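Side-chain contacts in 2-hydroxyhepta-2,4-diene-1, 7-dioateisomerase (Mycobacterium abscessus, PDB 3R6O), which probably isomerises 2-hydroxyhepta-2,4-diene-1,7-dioate, as a magnesium-binding member of the fumarylacetoacetate hydrolase (FAH) family: residues E247-G252 and P294-R299; A182-A187 and E236-E241; V130-S135 and A208-G213. All coordinates share one frame; numbering follows the deposited sequence.

Interaction 1 of 3, residues E247-G252 and P294-R299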
loop_
_atom_site.group_PDB
_atom_site.type_symbol
_atom_site.label_atom_id
_atom_site.label_comp_id
_atom_site.label_asym_id
_atom_site.label_seq_id
_atom_site.Cartn_x
_atom_site.Cartn_y
_atom_site.Cartn_z
ATOM N N GLU A 247 -32.049 -1.586 8.834
ATOM C CA GLU A 247 -32.139 -0.199 9.320
ATOM C C GLU A 247 -31.158 0.749 8.620
ATOM O O GLU A 247 -29.935 0.469 8.542
ATOM C CB GLU A 247 -31.867 -0.163 10.797
ATOM C CG GLU A 247 -31.994 1.201 11.409
ATOM C CD GLU A 247 -31.661 1.169 12.873
ATOM O OE1 GLU A 247 -31.212 0.088 13.367
ATOM O OE2 GLU A 247 -31.828 2.231 13.520
ATOM N N LEU A 248 -31.672 1.903 8.184
ATOM C CA LEU A 248 -30.812 2.899 7.546
ATOM C C LEU A 248 -29.776 3.471 8.529
ATOM O O LEU A 248 -30.155 3.936 9.606
ATOM C CB LEU A 248 -31.644 4.018 6.935
ATOM C CG LEU A 248 -30.920 4.993 6.007
ATOM C CD1 LEU A 248 -30.372 4.291 4.773
ATOM C CD2 LEU A 248 -31.856 6.144 5.622
ATOM N N ARG A 249 -28.490 3.396 8.176
ATOM C CA ARG A 249 -27.434 4.077 8.915
ATOM C C ARG A 249 -26.879 5.282 8.140
ATOM O O ARG A 249 -26.704 6.374 8.692
ATOM C CB ARG A 249 -26.270 3.125 9.254
ATOM C CG ARG A 249 -26.643 1.897 10.129
ATOM C CD ARG A 249 -27.298 2.269 11.446
ATOM N NE ARG A 249 -27.414 1.100 12.315
ATOM C CZ ARG A 249 -26.434 0.565 13.042
ATOM N NH1 ARG A 249 -25.211 1.057 13.041
ATOM N NH2 ARG A 249 -26.689 -0.495 13.767
ATOM N N GLN A 250 -26.533 5.072 6.873
ATOM C CA GLN A 250 -25.904 6.125 6.094
ATOM C C GLN A 250 -26.611 6.326 4.790
ATOM O O GLN A 250 -27.018 5.367 4.166
ATOM C CB GLN A 250 -24.439 5.797 5.784
ATOM C CG GLN A 250 -23.560 5.495 6.963
ATOM C CD GLN A 250 -22.090 5.371 6.555
ATOM O OE1 GLN A 250 -21.624 4.279 6.186
ATOM N NE2 GLN A 250 -21.375 6.492 6.562
ATOM N N SER A 251 -26.666 7.577 4.336
ATOM C CA SER A 251 -27.274 7.905 3.049
ATOM C C SER A 251 -26.477 9.065 2.456
ATOM O O SER A 251 -26.325 10.119 3.115
ATOM C CB SER A 251 -28.753 8.282 3.213
ATOM O OG SER A 251 -29.306 8.614 1.939
ATOM N N GLY A 252 -25.905 8.854 1.267
ATOM C CA GLY A 252 -25.135 9.891 0.633
ATOM C C GLY A 252 -25.384 10.025 -0.852
ATOM O O GLY A 252 -25.956 9.129 -1.498
ATOM N N PRO A 294 -25.467 5.745 22.958
ATOM C CA PRO A 294 -24.253 4.927 22.858
ATOM C C PRO A 294 -23.865 4.750 21.399
ATOM O O PRO A 294 -24.678 5.000 20.529
ATOM C CB PRO A 294 -24.662 3.585 23.480
ATOM C CG PRO A 294 -25.968 3.832 24.140
ATOM C CD PRO A 294 -26.607 4.969 23.462
ATOM N N PRO A 295 -22.607 4.349 21.135
ATOM C CA PRO A 295 -22.118 4.086 19.792
ATOM C C PRO A 295 -22.879 2.958 19.099
ATOM O O PRO A 295 -23.554 2.165 19.768
ATOM C CB PRO A 295 -20.645 3.708 20.006
ATOM C CG PRO A 295 -20.313 4.206 21.380
ATOM C CD PRO A 295 -21.572 4.149 22.170
ATOM N N ARG A 296 -22.831 2.934 17.767
ATOM C CA ARG A 296 -23.587 1.948 16.989
ATOM C C ARG A 296 -22.612 1.130 16.132
ATOM O O ARG A 296 -22.868 0.894 14.946
ATOM C CB ARG A 296 -24.622 2.627 16.092
ATOM C CG ARG A 296 -25.545 3.632 16.798
ATOM C CD ARG A 296 -26.802 3.835 15.970
ATOM N NE ARG A 296 -27.563 2.585 15.997
ATOM C CZ ARG A 296 -28.671 2.360 15.296
ATOM N NH1 ARG A 296 -29.191 3.319 14.486
ATOM N NH2 ARG A 296 -29.264 1.181 15.401
ATOM N N TYR A 297 -21.510 0.719 16.765
ATOM C CA TYR A 297 -20.463 -0.083 16.150
ATOM C C TYR A 297 -21.011 -1.471 15.755
ATOM O O TYR A 297 -22.080 -1.884 16.192
ATOM C CB TYR A 297 -19.217 -0.212 17.050
ATOM C CG TYR A 297 -18.495 1.098 17.376
ATOM C CD1 TYR A 297 -17.978 1.887 16.376
ATOM C CD2 TYR A 297 -18.255 1.488 18.700
ATOM C CE1 TYR A 297 -17.312 3.057 16.649
ATOM C CE2 TYR A 297 -17.570 2.679 18.998
ATOM C CZ TYR A 297 -17.094 3.451 17.964
ATOM O OH TYR A 297 -16.436 4.642 18.217
ATOM N N LEU A 298 -20.320 -2.121 14.818
ATOM C CA LEU A 298 -20.715 -3.424 14.310
ATOM C C LEU A 298 -20.697 -4.438 15.458
ATOM O O LEU A 298 -19.777 -4.449 16.267
ATOM C CB LEU A 298 -19.801 -3.850 13.177
ATOM C CG LEU A 298 -19.794 -2.885 11.981
ATOM C CD1 LEU A 298 -18.730 -3.295 10.880
ATOM C CD2 LEU A 298 -21.203 -2.803 11.410
ATOM N N ARG A 299 -21.756 -5.236 15.525
ATOM C CA ARG A 299 -21.964 -6.246 16.559
ATOM C C ARG A 299 -21.918 -7.615 15.884
ATOM O O ARG A 299 -22.258 -7.734 14.722
ATOM C CB ARG A 299 -23.325 -6.047 17.197
ATOM C CG ARG A 299 -23.492 -4.690 17.944
ATOM C CD ARG A 299 -24.981 -4.367 18.162
ATOM N NE ARG A 299 -25.690 -4.173 16.888
ATOM C CZ ARG A 299 -26.930 -3.702 16.741
ATOM N NH1 ARG A 299 -27.682 -3.308 17.784
ATOM N NH2 ARG A 299 -27.417 -3.586 15.508
HETATM O O HOH W 1 -24.349 -1.989 14.454
#
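The guanidinium groups of Arg249 and Arg296 lie flat on one another, their centres 3.6 Å apart and their planes 23° from parallel. Arg249 NE sits over the middle of the Arg296 group, whereas Arg296 CZ falls toward the rim of the Arg249 group, which makes this an offset stack. Glu247 probably offsets part of the positive charge brought together here. Its carboxylate faces the end of Arg296 in a bidentate salt bridge: Arg296 NH2 reaches Glu247 OE1 at 3.0 Å, on the syn side but tilted out of the carboxylate plane, and NH1 reaches OE2, also at 3.0 Å, from above that plane. The Glu247 carboxylate and the Arg296 guanidinium are inclined at 55°; OE2 lies close to the guanidinium plane. Glu247 achieves this with a fully extended chain, CG standing anti to the backbone N (chi1 -177°).

Strand 247-253 is an edge strand of the five-stranded mixed sheet within this chain, and it carries a classic beta bulge in which Arg249 and Gln250 both face Leu242. Arg249 leaves the bulge toward the loop 294-299, and a bend at chi2 helps lay its guanidinium against one face of that of Arg296.

Arginine suits this position because its planar head offers a face for stacking and N-H groups round the rim for bonding. Arg249 NH1 donates to Arg296 O at 3.0 Å, in the carbonyl plane and on a lone pair, and also bonds to Tyr157 OH. NH2 donates to a water that in turn bonds to Tyr297 O. Arg299 NH2 stands 3.6 Å from Arg249 NH2, at the edge of the Arg249 group and with its own plane steeply inclined to it; its charge is paired with Asp302.

Interaction 2 of 3, residues A182-A187 and E236-E241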
loop_
_atom_site.group_PDB
_atom_site.type_symbol
_atom_site.label_atom_id
_atom_site.label_comp_id
_atom_site.label_asym_id
_atom_site.label_seq_id
_atom_site.Cartn_x
_atom_site.Cartn_y
_atom_site.Cartn_z
ATOM N N ALA A 182 -10.655 4.023 -14.820
ATOM C CA ALA A 182 -11.251 2.925 -15.538
ATOM C C ALA A 182 -12.710 2.781 -15.137
ATOM O O ALA A 182 -13.506 2.347 -15.924
ATOM C CB ALA A 182 -10.497 1.626 -15.267
ATOM N N GLY A 183 -13.055 3.075 -13.880
ATOM C CA GLY A 183 -14.455 2.995 -13.476
ATOM C C GLY A 183 -14.653 3.137 -11.974
ATOM O O GLY A 183 -13.815 3.720 -11.287
ATOM N N TYR A 184 -15.772 2.604 -11.489
ATOM C CA TYR A 184 -16.223 2.870 -10.131
ATOM C C TYR A 184 -16.690 1.586 -9.451
ATOM O O TYR A 184 -17.213 0.672 -10.104
ATOM C CB TYR A 184 -17.411 3.824 -10.127
ATOM C CG TYR A 184 -17.349 5.098 -10.929
ATOM C CD1 TYR A 184 -17.071 6.313 -10.315
ATOM C CD2 TYR A 184 -17.676 5.104 -12.265
ATOM C CE1 TYR A 184 -17.066 7.496 -11.034
ATOM C CE2 TYR A 184 -17.693 6.280 -13.000
ATOM C CZ TYR A 184 -17.389 7.480 -12.381
ATOM O OH TYR A 184 -17.421 8.640 -13.123
ATOM N N MET A 185 -16.544 1.519 -8.131
ATOM C CA MET A 185 -17.015 0.357 -7.343
ATOM C C MET A 185 -17.575 0.855 -6.022
ATOM O O MET A 185 -17.085 1.864 -5.471
ATOM C CB MET A 185 -15.870 -0.559 -6.917
ATOM C CG MET A 185 -14.982 -1.032 -7.964
ATOM S SD MET A 185 -14.064 -2.376 -7.250
ATOM C CE MET A 185 -12.783 -1.547 -6.321
ATOM N N LEU A 186 -18.550 0.124 -5.496
ATOM C CA LEU A 186 -19.003 0.360 -4.128
ATOM C C LEU A 186 -17.906 -0.174 -3.212
ATOM O O LEU A 186 -17.207 -1.130 -3.556
ATOM C CB LEU A 186 -20.337 -0.366 -3.893
ATOM C CG LEU A 186 -21.260 0.071 -2.758
ATOM C CD1 LEU A 186 -21.487 1.565 -2.812
ATOM C CD2 LEU A 186 -22.619 -0.731 -2.827
ATOM N N ALA A 187 -17.699 0.467 -2.069
ATOM C CA ALA A 187 -16.688 0.020 -1.144
ATOM C C ALA A 187 -17.081 0.328 0.305
ATOM O O ALA A 187 -18.021 1.090 0.544
ATOM C CB ALA A 187 -15.303 0.623 -1.480
ATOM N N GLU A 236 -19.537 10.601 -13.187
ATOM C CA GLU A 236 -20.943 10.389 -12.938
ATOM C C GLU A 236 -21.255 10.709 -11.487
ATOM O O GLU A 236 -20.364 10.965 -10.670
ATOM C CB GLU A 236 -21.351 8.945 -13.255
ATOM C CG GLU A 236 -21.123 8.540 -14.722
ATOM C CD GLU A 236 -22.054 7.447 -15.195
ATOM O OE1 GLU A 236 -23.070 7.167 -14.519
ATOM O OE2 GLU A 236 -21.795 6.891 -16.279
ATOM N N THR A 237 -22.540 10.766 -11.221
ATOM C CA THR A 237 -23.083 11.013 -9.895
ATOM C C THR A 237 -23.699 9.715 -9.382
ATOM O O THR A 237 -24.297 8.946 -10.159
ATOM C CB THR A 237 -24.073 12.157 -10.019
ATOM O OG1 THR A 237 -23.319 13.347 -10.333
ATOM C CG2 THR A 237 -24.892 12.372 -8.752
ATOM N N PHE A 238 -23.521 9.454 -8.076
ATOM C CA PHE A 238 -24.109 8.282 -7.433
ATOM C C PHE A 238 -24.842 8.635 -6.157
ATOM O O PHE A 238 -24.463 9.574 -5.451
ATOM C CB PHE A 238 -23.038 7.261 -7.104
ATOM C CG PHE A 238 -22.221 6.903 -8.268
ATOM C CD1 PHE A 238 -22.539 5.816 -9.060
ATOM C CD2 PHE A 238 -21.155 7.700 -8.619
ATOM C CE1 PHE A 238 -21.792 5.533 -10.169
ATOM C CE2 PHE A 238 -20.399 7.405 -9.708
ATOM C CZ PHE A 238 -20.716 6.324 -10.485
ATOM N N ASP A 239 -25.913 7.895 -5.891
ATOM C CA ASP A 239 -26.619 7.990 -4.611
ATOM C C ASP A 239 -26.495 6.650 -3.953
ATOM O O ASP A 239 -26.684 5.633 -4.592
ATOM C CB ASP A 239 -28.088 8.335 -4.824
ATOM C CG ASP A 239 -28.275 9.718 -5.423
ATOM O OD1 ASP A 239 -27.677 10.702 -4.897
ATOM O OD2 ASP A 239 -29.003 9.825 -6.428
ATOM N N PHE A 240 -26.166 6.621 -2.672
ATOM C CA PHE A 240 -25.852 5.338 -2.058
ATOM C C PHE A 240 -26.338 5.284 -0.615
ATOM O O PHE A 240 -26.431 6.316 0.053
ATOM C CB PHE A 240 -24.342 5.049 -2.165
ATOM C CG PHE A 240 -23.467 6.175 -1.661
ATOM C CD1 PHE A 240 -22.955 6.141 -0.391
ATOM C CD2 PHE A 240 -23.233 7.309 -2.438
ATOM C CE1 PHE A 240 -22.158 7.178 0.090
ATOM C CE2 PHE A 240 -22.448 8.387 -1.949
ATOM C CZ PHE A 240 -21.924 8.320 -0.688
ATOM N N GLU A 241 -26.611 4.080 -0.128
ATOM C CA GLU A 241 -27.040 3.911 1.243
ATOM C C GLU A 241 -26.466 2.676 1.890
ATOM O O GLU A 241 -26.201 1.690 1.233
ATOM C CB GLU A 241 -28.564 3.881 1.312
ATOM C CG GLU A 241 -29.186 2.531 0.954
ATOM C CD GLU A 241 -30.683 2.494 1.224
ATOM O OE1 GLU A 241 -31.338 3.549 1.091
ATOM O OE2 GLU A 241 -31.188 1.407 1.582
#
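Tyr184 and Phe238 form an edge-to-face aromatic pair between segment 182-187 of strand 181-192, part of the large mixed sheet of this FAH-family chain, and the segment 236-241 that leads into strand 239-244 of a second sheet. From its CA, Tyr184 sends CB toward the other segment, where it only skirts Phe238 CZ. With CG anti to the carbonyl carbon (chi1 -49°), the ring then presents one face to Phe238. CZ of the phenylalanine stands over the centre of that face, 3.5 Å above the plane, and the rings are inclined at 58°. Tyr184 CG lies 3.6 Å and CD2 3.7 Å from Phe238 CZ. On the other side of the tyrosine, CD1 and CE1 each meet Phe238 CE2 at 3.6 Å. Phenylalanine suits this place by bringing a slim C-H edge to the pi face, while Phe261 makes a further edge-to-face pair with Tyr184. Lys310 makes a cation-pi contact with Phe238 and a salt bridge with Glu236 OE1. Tyrosine adds a polar tip that can satisfy a backbone amide in these buried surroundings: Tyr184 OH accepts the backbone N-H of Glu236 at 2.9 Å, with an N-H...O angle of 163°.

Interaction 3 of 3, residues V130-S135 and A208-G213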
loop_
_atom_site.group_PDB
_atom_site.type_symbol
_atom_site.label_atom_id
_atom_site.label_comp_id
_atom_site.label_asym_id
_atom_site.label_seq_id
_atom_site.Cartn_x
_atom_site.Cartn_y
_atom_site.Cartn_z
ATOM N N VAL A 130 -8.120 14.056 4.475
ATOM C CA VAL A 130 -6.913 13.385 4.938
ATOM C C VAL A 130 -6.714 12.133 4.104
ATOM O O VAL A 130 -7.638 11.350 3.881
ATOM C CB VAL A 130 -7.079 13.011 6.431
ATOM C CG1 VAL A 130 -5.914 12.106 6.955
ATOM C CG2 VAL A 130 -7.198 14.259 7.224
ATOM N N VAL A 131 -5.492 11.939 3.632
ATOM C CA VAL A 131 -5.209 10.779 2.878
ATOM C C VAL A 131 -4.748 9.637 3.775
ATOM O O VAL A 131 -3.707 9.741 4.472
ATOM C CB VAL A 131 -4.179 11.077 1.783
ATOM C CG1 VAL A 131 -3.886 9.792 0.951
ATOM C CG2 VAL A 131 -4.677 12.251 0.908
ATOM N N PHE A 132 -5.512 8.545 3.729
ATOM C CA PHE A 132 -5.185 7.294 4.432
ATOM C C PHE A 132 -4.823 6.251 3.435
ATOM O O PHE A 132 -5.150 6.396 2.248
ATOM C CB PHE A 132 -6.367 6.737 5.236
ATOM C CG PHE A 132 -6.870 7.680 6.279
ATOM C CD1 PHE A 132 -6.033 8.086 7.282
ATOM C CD2 PHE A 132 -8.161 8.193 6.215
ATOM C CE1 PHE A 132 -6.458 9.018 8.268
ATOM C CE2 PHE A 132 -8.592 9.132 7.188
ATOM C CZ PHE A 132 -7.732 9.531 8.203
ATOM N N MET A 133 -4.187 5.176 3.937
ATOM C CA MET A 133 -3.898 4.017 3.123
ATOM C C MET A 133 -4.401 2.758 3.838
ATOM O O MET A 133 -4.155 2.562 5.039
ATOM C CB MET A 133 -2.404 3.920 2.767
ATOM C CG MET A 133 -2.179 3.630 1.246
ATOM S SD MET A 133 -0.478 3.592 0.744
ATOM C CE MET A 133 0.058 5.132 1.368
ATOM N N LYS A 134 -5.129 1.932 3.092
ATOM C CA LYS A 134 -5.505 0.577 3.496
ATOM C C LYS A 134 -4.566 -0.501 2.940
ATOM O O LYS A 134 -4.258 -0.484 1.775
ATOM C CB LYS A 134 -6.918 0.266 2.976
ATOM C CG LYS A 134 -7.948 1.198 3.678
ATOM C CD LYS A 134 -9.347 0.798 3.370
ATOM C CE LYS A 134 -9.903 -0.309 4.224
ATOM N NZ LYS A 134 -10.353 0.152 5.617
ATOM N N SER A 135 -4.194 -1.483 3.754
ATOM C CA SER A 135 -3.401 -2.599 3.257
ATOM C C SER A 135 -4.132 -3.260 2.100
ATOM O O SER A 135 -5.353 -3.481 2.207
ATOM C CB SER A 135 -3.203 -3.626 4.355
ATOM O OG SER A 135 -2.470 -4.719 3.888
ATOM N N ALA A 208 -1.084 7.880 16.552
ATOM C CA ALA A 208 -2.338 7.288 16.103
ATOM C C ALA A 208 -1.904 6.030 15.348
ATOM O O ALA A 208 -0.804 5.996 14.777
ATOM C CB ALA A 208 -3.074 8.237 15.160
ATOM N N GLN A 209 -2.750 5.014 15.310
ATOM C CA GLN A 209 -2.398 3.792 14.553
ATOM C C GLN A 209 -3.373 3.571 13.430
ATOM O O GLN A 209 -4.051 2.514 13.355
ATOM C CB GLN A 209 -2.338 2.597 15.506
ATOM C CG GLN A 209 -1.252 2.669 16.586
ATOM C CD GLN A 209 0.074 1.978 16.195
ATOM O OE1 GLN A 209 0.288 1.581 15.038
ATOM N NE2 GLN A 209 0.957 1.840 17.158
ATOM N N VAL A 210 -3.443 4.559 12.533
ATOM C CA VAL A 210 -4.502 4.563 11.547
ATOM C C VAL A 210 -4.346 3.426 10.543
ATOM O O VAL A 210 -5.333 2.794 10.159
ATOM C CB VAL A 210 -4.660 5.932 10.846
ATOM C CG1 VAL A 210 -5.786 5.871 9.866
ATOM C CG2 VAL A 210 -4.967 7.027 11.893
ATOM N N VAL A 211 -3.112 3.150 10.104
ATOM C CA VAL A 211 -2.864 2.019 9.245
ATOM C C VAL A 211 -3.349 0.702 9.852
ATOM O O VAL A 211 -4.091 -0.046 9.195
ATOM C CB VAL A 211 -1.343 1.903 8.830
ATOM C CG1 VAL A 211 -1.067 0.548 8.154
ATOM C CG2 VAL A 211 -0.976 3.066 7.904
ATOM N N ARG A 212 -2.967 0.446 11.092
ATOM C CA ARG A 212 -3.442 -0.719 11.854
ATOM C C ARG A 212 -4.968 -0.820 11.890
ATOM O O ARG A 212 -5.536 -1.887 11.595
ATOM C CB ARG A 212 -2.880 -0.723 13.287
ATOM C CG ARG A 212 -3.131 -2.017 14.044
ATOM C CD ARG A 212 -2.467 -1.978 15.390
ATOM N NE ARG A 212 -1.028 -2.221 15.282
ATOM C CZ ARG A 212 -0.131 -1.916 16.208
ATOM N NH1 ARG A 212 1.160 -2.237 16.006
ATOM N NH2 ARG A 212 -0.488 -1.239 17.307
ATOM N N GLY A 213 -5.607 0.304 12.199
ATOM C CA GLY A 213 -7.056 0.345 12.339
ATOM C C GLY A 213 -7.852 0.119 11.066
ATOM O O GLY A 213 -8.969 -0.343 11.103
HETATM O O HOH W 2 -4.240 0.004 6.351
#
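Apolar contact joins Phe132 to Val210, where one methyl group of the valine, CG1, rests against the CD1-CE1 bond of the phenyl ring, approaching obliquely. It comes to 3.4 Å from Phe132 CD1 and 3.6 Å from Phe132 CE1, and the two side chains cross at about a right angle. Both residues send CB toward the opposing segment. In Val210, CG1 is anti to the backbone N (chi1 -179°), the position from which this branch meets the ring. A beta-branched residue fits well here: it is short and stiff, and it places a methyl group against the aromatic carbons without a long flexible chain. Val211 CG2 approaches the backbone Met133 O at 4.3 Å, a loose van der Waals contact.

The contact sets strand 130-134, an outermost strand of the nine-stranded mixed sheet within this chain, beside the first turn of helix 210-214. Gln209 is the N-cap residue, and its backbone O accepts from Gly213 N. The magnesium site lies close by, the phenyl side chain of Phe132 being about 5 Å from the ion. On the same strand, Lys134 forms a salt bridge with Asp189, a magnesium ligand, and may help to position Asp189 from the second shell.

Polar linkage runs through one water. It donates to Met133 O at 2.9 Å and to Val211 O at 2.8 Å, and accepts from Ser135 N at 3.0 Å, so three backbone groups are bridged where the segments do not bond directly.

Contacts with the second subunit add another layer. Val211 packs on Met133 of that subunit and Met133 on its Val211, while Gln209 OE1 accepts from Val131 N of the second subunit.

Interactions 1 and 2 meet directly: strands 247-253 and 239-244 are neighbours in the five-stranded sheet, and Gly252 O lies 2.8 Å from Phe240 N, a probable hydrogen bond, although the two centres are 20 Å apart. Interactions 2 and 3 both reach the nine-stranded sheet, through strands 181-192 and 130-134, and their segments alternate along the chain; their nearest atoms are about 8 Å apart. Interaction 3 lies about 10 Å from interaction 1 at the nearest atoms. Interaction 3 adjoins the metal site, the Phe132 side chain being about 5 Å from that of Asp189; interaction 2 lies farther off, the Phe238 side chain about 10 Å from that of Glu160.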